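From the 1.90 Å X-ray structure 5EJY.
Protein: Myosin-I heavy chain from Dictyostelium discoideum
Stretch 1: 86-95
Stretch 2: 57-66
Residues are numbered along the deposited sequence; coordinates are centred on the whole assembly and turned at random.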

ATOM      1  N   SER A  86       2.584   2.918 -23.105  1.00 35.74           N
ATOM      2  CA  SER A  86       1.945   4.224 -23.210  1.00 34.70           C
ATOM      3  C   SER A  86       0.505   4.191 -23.754  1.00 30.30           C
ATOM      4  O   SER A  86      -0.369   4.876 -23.214  1.00 32.02           O
ATOM      5  CB  SER A  86       2.821   5.225 -23.986  1.00 40.57           C
ATOM      6  OG  SER A  86       3.028   4.812 -25.324  1.00 42.52           O
ATOM      7  N   PRO A  87       0.241   3.406 -24.813  1.00 32.51           N
ATOM      8  CA  PRO A  87      -1.166   3.359 -25.240  1.00 32.65           C
ATOM      9  C   PRO A  87      -2.070   2.718 -24.186  1.00 28.28           C
ATOM     10  O   PRO A  87      -3.237   3.097 -24.075  1.00 25.46           O
ATOM     11  CB  PRO A  87      -1.127   2.493 -26.510  1.00 32.55           C
ATOM     12  CG  PRO A  87       0.125   1.675 -26.375  1.00 34.55           C
ATOM     13  CD  PRO A  87       1.107   2.567 -25.660  1.00 33.60           C
ATOM     14  N   VAL A  88      -1.535   1.760 -23.431  1.00 26.26           N
ATOM     15  CA  VAL A  88      -2.280   1.124 -22.344  1.00 27.70           C
ATOM     16  C   VAL A  88      -2.605   2.128 -21.227  1.00 26.75           C
ATOM     17  O   VAL A  88      -3.743   2.205 -20.749  1.00 25.94           O
ATOM     18  CB  VAL A  88      -1.522  -0.095 -21.769  1.00 29.56           C
ATOM     19  CG1 VAL A  88      -2.262  -0.683 -20.579  1.00 25.12           C
ATOM     20  CG2 VAL A  88      -1.335  -1.150 -22.842  1.00 27.22           C
ATOM     21  N   LYS A  89      -1.607   2.911 -20.831  1.00 24.83           N
ATOM     22  CA  LYS A  89      -1.789   3.940 -19.815  1.00 28.15           C
ATOM     23  C   LYS A  89      -2.873   4.932 -20.222  1.00 26.49           C
ATOM     24  O   LYS A  89      -3.685   5.366 -19.404  1.00 24.42           O
ATOM     25  CB  LYS A  89      -0.469   4.685 -19.583  1.00 28.51           C
ATOM     26  CG  LYS A  89       0.621   3.855 -18.923  1.00 38.47           C
ATOM     27  CD  LYS A  89       0.261   3.511 -17.490  1.00 42.00           C
ATOM     28  CE  LYS A  89       1.421   2.838 -16.761  1.00 41.72           C
ATOM     29  NZ  LYS A  89       2.461   3.786 -16.283  1.00 41.78           N
ATOM     30  N   PHE A  90      -2.882   5.301 -21.495  1.00 26.71           N
ATOM     31  CA  PHE A  90      -3.888   6.233 -21.977  1.00 27.23           C
ATOM     32  C   PHE A  90      -5.297   5.662 -21.769  1.00 24.44           C
ATOM     33  O   PHE A  90      -6.176   6.304 -21.179  1.00 24.55           O
ATOM     34  CB  PHE A  90      -3.646   6.547 -23.455  1.00 31.88           C
ATOM     35  CG  PHE A  90      -4.645   7.504 -24.035  1.00 33.05           C
ATOM     36  CD1 PHE A  90      -4.415   8.867 -24.006  1.00 41.06           C
ATOM     37  CD2 PHE A  90      -5.815   7.038 -24.607  1.00 31.92           C
ATOM     38  CE1 PHE A  90      -5.337   9.753 -24.538  1.00 44.13           C
ATOM     39  CE2 PHE A  90      -6.746   7.920 -25.138  1.00 31.98           C
ATOM     40  CZ  PHE A  90      -6.504   9.275 -25.111  1.00 40.47           C
ATOM     41  N   ILE A  91      -5.497   4.449 -22.268  1.00 25.30           N
ATOM     42  CA  ILE A  91      -6.769   3.750 -22.136  1.00 24.95           C
ATOM     43  C   ILE A  91      -7.245   3.635 -20.688  1.00 22.53           C
ATOM     44  O   ILE A  91      -8.384   3.980 -20.377  1.00 22.15           O
ATOM     45  CB  ILE A  91      -6.677   2.333 -22.742  1.00 20.73           C
ATOM     46  CG1 ILE A  91      -6.377   2.429 -24.240  1.00 24.82           C
ATOM     47  CG2 ILE A  91      -7.979   1.565 -22.514  1.00 25.72           C
ATOM     48  CD1 ILE A  91      -6.111   1.116 -24.892  1.00 27.87           C
ATOM     49  N   LEU A  92      -6.372   3.136 -19.815  1.00 21.56           N
ATOM     50  CA  LEU A  92      -6.738   2.872 -18.429  1.00 21.16           C
ATOM     51  C   LEU A  92      -6.950   4.157 -17.635  1.00 20.77           C
ATOM     52  O   LEU A  92      -7.777   4.199 -16.728  1.00 20.86           O
ATOM     53  CB  LEU A  92      -5.672   2.014 -17.748  1.00 20.01           C
ATOM     54  CG  LEU A  92      -5.428   0.643 -18.361  1.00 20.99           C
ATOM     55  CD1 LEU A  92      -4.376  -0.104 -17.523  1.00 19.99           C
ATOM     56  CD2 LEU A  92      -6.735  -0.127 -18.450  1.00 21.27           C
ATOM     57  N   THR A  93      -6.199   5.201 -17.966  1.00 20.53           N
ATOM     58  CA  THR A  93      -6.364   6.480 -17.269  1.00 22.31           C
ATOM     59  C   THR A  93      -7.733   7.059 -17.590  1.00 22.86           C
ATOM     60  O   THR A  93      -8.452   7.527 -16.699  1.00 22.78           O
ATOM     61  CB  THR A  93      -5.258   7.493 -17.649  1.00 26.26           C
ATOM     62  OG1 THR A  93      -3.971   6.909 -17.391  1.00 30.88           O
ATOM     63  CG2 THR A  93      -5.382   8.766 -16.820  1.00 28.02           C
ATOM     64  N   LYS A  94      -8.126   6.997 -18.860  1.00 21.74           N
ATOM     65  CA  LYS A  94      -9.437   7.532 -19.224  1.00 22.97           C
ATOM     66  C   LYS A  94     -10.554   6.715 -18.560  1.00 21.02           C
ATOM     67  O   LYS A  94     -11.482   7.269 -17.974  1.00 22.50           O
ATOM     68  CB  LYS A  94      -9.610   7.570 -20.745  1.00 26.45           C
ATOM     69  CG  LYS A  94      -8.714   8.589 -21.457  1.00 27.98           C
ATOM     70  CD  LYS A  94      -9.197  10.024 -21.250  1.00 31.93           C
ATOM     71  CE  LYS A  94      -8.225  11.025 -21.883  1.00 35.52           C
ATOM     72  NZ  LYS A  94      -8.689  12.425 -21.696  1.00 50.76           N
ATOM     73  N   GLY A  95     -10.455   5.391 -18.636  1.00 23.11           N
ATOM     74  CA  GLY A  95     -11.513   4.540 -18.103  1.00 20.95           C
ATOM     75  C   GLY A  95     -11.628   4.577 -16.588  1.00 21.50           C
ATOM     76  O   GLY A  95     -12.736   4.528 -16.032  1.00 21.36           O
TER
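Stretch 2 (57-66) KVAVEIFSKV

Residues 57-66 form a continuous α-helix that packs against the helix of residues 86-95, and both helices extend beyond the stretches at either end. The two run in broadly opposite directions, with an angle of 148° between their N-to-C directions (signed crossing angle -148°) and a closest approach of 9.1 Å between the axes. In stretch 2 the i to i+4 backbone hydrogen bonds run without a break, from Glu 61 N to Lys 57 O (3.1 Å) through to Val 66 N to Ile 62 O (2.8 Å). Stretch 1 is kinked near its start, where the N atoms of Pro 87 and Val 88 have no bond to the preceding turn; proline has no amide hydrogen to give.

The backbones are not equally spaced along the contact. They are nearest at Pro 87 and Lys 65, whose CA atoms are 5.0 Å apart; the CA atoms of Ile 91 and Ile 62 are separated by 5.8 Å, and those of Lys 94 and Val 58 by 8.4 Å. The helices therefore splay apart toward the C-terminal end of stretch 1. At the tight end, the compact ring of Pro 87 sits directly against the opposing backbone, its CB 3.6 Å from Lys 65 O and 3.9 Å from Lys 65 CB.

Apolar packing makes up much of the contact, which buries 432 Å² summed over both sides. Ile 91 leaves its helix sideways, but the end of its side chain comes nearer to stretch 2: its CG1 lies 4.1 Å from Ile 62 CG2 and 3.9 Å from Lys 65 CB, while its CD1 reaches Val 66 CG2 at 3.8 Å. Ile 62 also meets the ring of Phe 90, with its CG1 3.9 Å from Phe 90 CE2. Where the helices diverge, the long aliphatic chain of Lys 94 helps fill the space, placing its CD 3.8 Å from Val 58 CG1.

The aromatic contacts centre on Phe 90, which points toward stretch 2. Lys 65 brings its side chain along the ring of Phe 90: its CG is 3.6 Å from Phe 90 CD2, and its CE stands over one face, 4.0 Å from the centroid of the Phe 90 ring and 14° off the normal, in a CH-π contact. Lys 65 NZ lies farther out, 5.2 Å from the centroid of the Phe 90 ring, so any cation-π attraction is weak at most; this amine is hydrogen-bonded elsewhere in the structure. At the ring edge, Glu 61 OE1 approaches Phe 90 CZ to 3.5 Å, bringing a carboxylate oxygen near the electropositive rim of the ring.

No hydrogen bond joins the two stretches. Each helix carries one side-chain hydrogen bond of its own: Lys 57 NZ donates to Glu 61 OE2 at 2.9 Å in a salt bridge, and Thr 93 OG1 donates to Lys 89 O at 2.6 Å. Association between the stretches thus rests on side-chain packing and the contacts around Phe 90.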

ATOM      1  N   LYS A  57     -15.204  11.603 -28.922  1.00 30.63           N
ATOM      2  CA  LYS A  57     -13.897  11.801 -29.536  1.00 31.82           C
ATOM      3  C   LYS A  57     -12.825  10.942 -28.870  1.00 33.31           C
ATOM      4  O   LYS A  57     -11.983  10.344 -29.540  1.00 34.25           O
ATOM      5  CB  LYS A  57     -13.479  13.276 -29.456  1.00 35.94           C
ATOM      6  CG  LYS A  57     -12.088  13.537 -30.032  1.00 43.78           C
ATOM      7  CD  LYS A  57     -11.627  14.985 -29.823  1.00 52.86           C
ATOM      8  CE  LYS A  57     -11.260  15.265 -28.365  1.00 52.01           C
ATOM      9  NZ  LYS A  57      -9.957  14.653 -27.952  1.00 50.94           N
ATOM     10  N   VAL A  58     -12.850  10.896 -27.544  1.00 30.59           N
ATOM     11  CA  VAL A  58     -11.888  10.087 -26.805  1.00 31.37           C
ATOM     12  C   VAL A  58     -12.069   8.581 -27.077  1.00 27.06           C
ATOM     13  O   VAL A  58     -11.096   7.831 -27.153  1.00 29.14           O
ATOM     14  CB  VAL A  58     -11.982  10.373 -25.296  1.00 27.75           C
ATOM     15  CG1 VAL A  58     -11.142   9.357 -24.502  1.00 23.63           C
ATOM     16  CG2 VAL A  58     -11.527  11.809 -24.999  1.00 28.89           C
ATOM     17  N   ALA A  59     -13.311   8.136 -27.211  1.00 26.29           N
ATOM     18  CA  ALA A  59     -13.568   6.722 -27.504  1.00 27.92           C
ATOM     19  C   ALA A  59     -12.894   6.317 -28.808  1.00 28.15           C
ATOM     20  O   ALA A  59     -12.304   5.236 -28.916  1.00 25.62           O
ATOM     21  CB  ALA A  59     -15.057   6.447 -27.570  1.00 27.82           C
ATOM     22  N   VAL A  60     -12.979   7.193 -29.801  1.00 28.37           N
ATOM     23  CA  VAL A  60     -12.309   6.971 -31.075  1.00 28.91           C
ATOM     24  C   VAL A  60     -10.792   6.924 -30.906  1.00 31.42           C
ATOM     25  O   VAL A  60     -10.133   6.085 -31.514  1.00 29.65           O
ATOM     26  CB  VAL A  60     -12.704   8.038 -32.128  1.00 35.43           C
ATOM     27  CG1 VAL A  60     -11.811   7.935 -33.352  1.00 32.61           C
ATOM     28  CG2 VAL A  60     -14.190   7.902 -32.504  1.00 31.67           C
ATOM     29  N   GLU A  61     -10.239   7.806 -30.073  1.00 28.74           N
ATOM     30  CA  GLU A  61      -8.801   7.794 -29.801  1.00 28.46           C
ATOM     31  C   GLU A  61      -8.380   6.512 -29.075  1.00 29.11           C
ATOM     32  O   GLU A  61      -7.314   5.954 -29.333  1.00 27.79           O
ATOM     33  CB  GLU A  61      -8.401   9.006 -28.944  1.00 29.98           C
ATOM     34  CG  GLU A  61      -8.599  10.342 -29.626  1.00 35.23           C
ATOM     35  CD  GLU A  61      -8.313  11.517 -28.702  1.00 45.50           C
ATOM     36  OE1 GLU A  61      -8.199  11.310 -27.470  1.00 42.57           O
ATOM     37  OE2 GLU A  61      -8.202  12.651 -29.209  1.00 48.22           O
ATOM     38  N   ILE A  62      -9.213   6.070 -28.143  1.00 26.94           N
ATOM     39  CA  ILE A  62      -8.939   4.839 -27.412  1.00 28.02           C
ATOM     40  C   ILE A  62      -8.799   3.671 -28.395  1.00 27.34           C
ATOM     41  O   ILE A  62      -7.898   2.840 -28.281  1.00 27.16           O
ATOM     42  CB  ILE A  62     -10.047   4.559 -26.367  1.00 26.36           C
ATOM     43  CG1 ILE A  62      -9.847   5.476 -25.152  1.00 26.17           C
ATOM     44  CG2 ILE A  62     -10.065   3.061 -25.981  1.00 22.44           C
ATOM     45  CD1 ILE A  62     -11.010   5.531 -24.163  1.00 22.71           C
ATOM     46  N   PHE A  63      -9.683   3.622 -29.381  1.00 28.35           N
ATOM     47  CA  PHE A  63      -9.618   2.540 -30.353  1.00 27.61           C
ATOM     48  C   PHE A  63      -8.304   2.569 -31.115  1.00 26.19           C
ATOM     49  O   PHE A  63      -7.679   1.536 -31.328  1.00 32.48           O
ATOM     50  CB  PHE A  63     -10.806   2.557 -31.314  1.00 25.26           C
ATOM     51  CG  PHE A  63     -10.924   1.288 -32.122  1.00 27.49           C
ATOM     52  CD1 PHE A  63     -11.518   0.162 -31.582  1.00 24.63           C
ATOM     53  CD2 PHE A  63     -10.399   1.212 -33.402  1.00 30.83           C
ATOM     54  CE1 PHE A  63     -11.619  -1.020 -32.326  1.00 30.29           C
ATOM     55  CE2 PHE A  63     -10.496   0.043 -34.148  1.00 32.47           C
ATOM     56  CZ  PHE A  63     -11.098  -1.070 -33.610  1.00 28.99           C
ATOM     57  N   SER A  64      -7.867   3.755 -31.511  1.00 29.18           N
ATOM     58  CA  SER A  64      -6.546   3.890 -32.122  1.00 31.65           C
ATOM     59  C   SER A  64      -5.432   3.376 -31.205  1.00 35.32           C
ATOM     60  O   SER A  64      -4.479   2.750 -31.680  1.00 33.24           O
ATOM     61  CB  SER A  64      -6.274   5.338 -32.535  1.00 34.26           C
ATOM     62  OG  SER A  64      -7.296   5.798 -33.403  1.00 43.87           O
ATOM     63  N   LYS A  65      -5.545   3.631 -29.901  1.00 29.10           N
ATOM     64  CA  LYS A  65      -4.553   3.116 -28.953  1.00 31.45           C
ATOM     65  C   LYS A  65      -4.589   1.587 -28.855  1.00 29.19           C
ATOM     66  O   LYS A  65      -3.545   0.939 -28.748  1.00 29.49           O
ATOM     67  CB  LYS A  65      -4.730   3.726 -27.554  1.00 28.68           C
ATOM     68  CG  LYS A  65      -4.701   5.242 -27.495  1.00 33.25           C
ATOM     69  CD  LYS A  65      -3.396   5.828 -28.000  1.00 38.77           C
ATOM     70  CE  LYS A  65      -3.371   7.339 -27.756  1.00 42.17           C
ATOM     71  NZ  LYS A  65      -2.302   8.029 -28.527  1.00 46.11           N
ATOM     72  N   VAL A  66      -5.793   1.020 -28.873  1.00 28.76           N
ATOM     73  CA  VAL A  66      -5.955  -0.432 -28.922  1.00 28.61           C
ATOM     74  C   VAL A  66      -5.240  -1.010 -30.149  1.00 31.98           C
ATOM     75  O   VAL A  66      -4.416  -1.918 -30.038  1.00 28.78           O
ATOM     76  CB  VAL A  66      -7.453  -0.837 -28.952  1.00 26.92           C
ATOM     77  CG1 VAL A  66      -7.610  -2.348 -29.184  1.00 27.82           C
ATOM     78  CG2 VAL A  66      -8.166  -0.405 -27.657  1.00 23.52           C
TER